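Local coordinates for protein toll (Drosophila melanogaster, PDB 4LXR) that serves as the cell-surface receptor for the cleaved cytokine Spaetzle C-106, triggering Toll signalling in innate immunity and in dorsal-ventral patterning of the embryo, at the interface of chains A and B. Residues are numbered along the deposited sequence; one frame, centred on the assembly and turned at random. Chains: chain A, Protein toll; chain B, Protein spaetzle C-106.

The interface of chains A and B. Residues chain A 51, 78-79, 106, 108, 133; chain B 11-13, 48.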
# COMPACT_ATOMS: atom_id res chain seq x y z
N MET A 51 -33.10 -7.94 -20.37
CA MET A 51 -32.20 -9.08 -20.43
C MET A 51 -33.05 -10.27 -20.84
O MET A 51 -34.04 -10.58 -20.19
CB MET A 51 -31.51 -9.32 -19.08
CG MET A 51 -30.78 -10.66 -18.97
SD MET A 51 -29.14 -10.69 -19.72
CE MET A 51 -28.32 -9.38 -18.80
N ARG A 78 -30.20 -7.01 -24.19
CA ARG A 78 -29.08 -7.94 -24.10
C ARG A 78 -29.53 -9.38 -24.30
O ARG A 78 -30.45 -9.86 -23.61
CB ARG A 78 -28.40 -7.80 -22.73
CG ARG A 78 -27.58 -6.53 -22.58
CD ARG A 78 -26.99 -6.36 -21.17
NE ARG A 78 -25.94 -7.33 -20.86
CZ ARG A 78 -25.45 -7.53 -19.64
NH1 ARG A 78 -25.91 -6.82 -18.62
NH2 ARG A 78 -24.49 -8.43 -19.43
N ARG A 79 -28.84 -10.07 -25.20
CA ARG A 79 -29.07 -11.50 -25.49
C ARG A 79 -30.45 -11.76 -26.11
O ARG A 79 -30.96 -12.88 -26.08
CB ARG A 79 -28.87 -12.36 -24.22
CG ARG A 79 -27.68 -11.94 -23.38
CD ARG A 79 -27.47 -12.84 -22.17
NE ARG A 79 -26.59 -13.96 -22.49
CZ ARG A 79 -25.74 -14.51 -21.62
NH1 ARG A 79 -24.97 -15.53 -22.00
NH2 ARG A 79 -25.65 -14.04 -20.38
N GLU A 106 -27.19 -5.77 -27.78
CA GLU A 106 -26.03 -6.63 -27.61
C GLU A 106 -26.49 -8.07 -27.44
O GLU A 106 -27.10 -8.40 -26.42
CB GLU A 106 -25.25 -6.16 -26.38
CG GLU A 106 -24.06 -6.99 -26.00
CD GLU A 106 -23.44 -6.48 -24.71
OE1 GLU A 106 -23.69 -7.10 -23.65
OE2 GLU A 106 -22.72 -5.46 -24.74
N ASP A 108 -25.72 -12.51 -28.53
CA ASP A 108 -25.13 -13.64 -29.24
C ASP A 108 -26.18 -14.67 -29.63
O ASP A 108 -25.88 -15.79 -30.05
CB ASP A 108 -24.04 -14.28 -28.37
CG ASP A 108 -22.93 -13.30 -28.03
OD1 ASP A 108 -22.66 -12.40 -28.86
OD2 ASP A 108 -22.35 -13.41 -26.94
N ARG A 133 -21.16 -11.53 -31.17
CA ARG A 133 -20.04 -12.41 -31.49
C ARG A 133 -20.45 -13.57 -32.42
O ARG A 133 -19.63 -14.46 -32.72
CB ARG A 133 -19.36 -12.91 -30.20
CG ARG A 133 -18.80 -11.70 -29.43
CD ARG A 133 -18.38 -12.00 -28.04
NE ARG A 133 -19.50 -12.22 -27.15
CZ ARG A 133 -19.39 -12.23 -25.83
NH1 ARG A 133 -18.21 -12.01 -25.28
NH2 ARG A 133 -20.45 -12.47 -25.07
N ARG B 11 -18.20 -8.14 -18.88
CA ARG B 11 -19.64 -8.36 -18.92
C ARG B 11 -20.10 -9.09 -17.66
O ARG B 11 -19.51 -10.10 -17.26
CB ARG B 11 -20.00 -9.20 -20.14
CG ARG B 11 -19.72 -8.54 -21.47
CD ARG B 11 -20.37 -9.35 -22.55
NE ARG B 11 -20.15 -8.80 -23.87
CZ ARG B 11 -20.89 -9.09 -24.93
NH1 ARG B 11 -20.61 -8.55 -26.10
NH2 ARG B 11 -21.91 -9.93 -24.80
N SER B 12 -21.17 -8.58 -17.06
CA SER B 12 -21.77 -9.20 -15.90
C SER B 12 -23.29 -9.10 -15.92
O SER B 12 -23.86 -8.20 -16.55
CB SER B 12 -21.25 -8.52 -14.63
OG SER B 12 -21.71 -7.17 -14.60
N ILE B 13 -23.93 -10.03 -15.22
CA ILE B 13 -25.37 -10.07 -15.04
C ILE B 13 -25.72 -9.78 -13.59
O ILE B 13 -25.31 -10.52 -12.70
CB ILE B 13 -25.91 -11.48 -15.36
CG1 ILE B 13 -25.39 -11.95 -16.72
CG2 ILE B 13 -27.43 -11.50 -15.29
CD1 ILE B 13 -25.59 -13.45 -16.96
N GLU B 48 -20.32 -12.75 -16.90
CA GLU B 48 -21.13 -13.36 -17.96
C GLU B 48 -20.44 -14.61 -18.51
O GLU B 48 -21.11 -15.56 -18.92
CB GLU B 48 -21.43 -12.36 -19.08
CG GLU B 48 -22.60 -12.76 -19.97
CD GLU B 48 -22.80 -11.84 -21.16
OE1 GLU B 48 -23.52 -10.82 -21.03
OE2 GLU B 48 -22.23 -12.14 -22.23
O HOH W 1 -22.75 -9.89 -27.65
O HOH W 2 -24.20 -13.15 -24.43
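On the concave face of the leucine-rich-repeat solenoid of the Toll ectodomain, near its N-terminal end, the receptor meets Spaetzle through a cluster of arginines and acids, an example of like charges probably balanced by carboxylates packed around them. B:Arg11, extended from CG to NE, slides its flat guanidinium between two receptor groups. The carboxylate of A:Glu106 lies over the centre of one face, nearly parallel at 16°, with CD 3.6 Å above the plane; the guanidinium of A:Arg133 stacks on the other. The like-charged pair comes close, A:Arg133 NH2 to B:Arg11 NH2 being 2.9 Å without a hydrogen bond, and neighbouring acids probably offset the repulsion. One of them, A:Asp108, fixes the rotation of A:Arg133: its OD2 accepts from both NE and NH2, the latter at 2.8 Å along the syn lone pair.

A:Arg78 works instead by its edge. Bent at chi3 (69°), it points NH1 and NH2 end-on at the backbone carbonyl of B:Ser12, with O 3.0 Å from NH2 and lying in the guanidinium plane. The same NH2 forms a salt bridge with B:Glu48, 3.0 Å from OE1, which accepts on its anti lone pair, while A:Met51 CE sits over the centre of one guanidinium face. An alanine in place of A:Arg78 would remove the grip on the B:Ser12 carbonyl and a charged partner of B:Glu48, and would probably weaken the hold on this edge of Spaetzle.

B:Glu48 approaches A:Arg79 tip to tip, its CD over the rim of that guanidinium, and B:Ile13 CD1 touches the edge of the same group, 3.5 Å from NH2. Beside the arginine stack, water 1 bridges A:Asp108 OD1 to NH1 and NH2 of B:Arg11, lying 3.0 Å from B:Arg11 NH1.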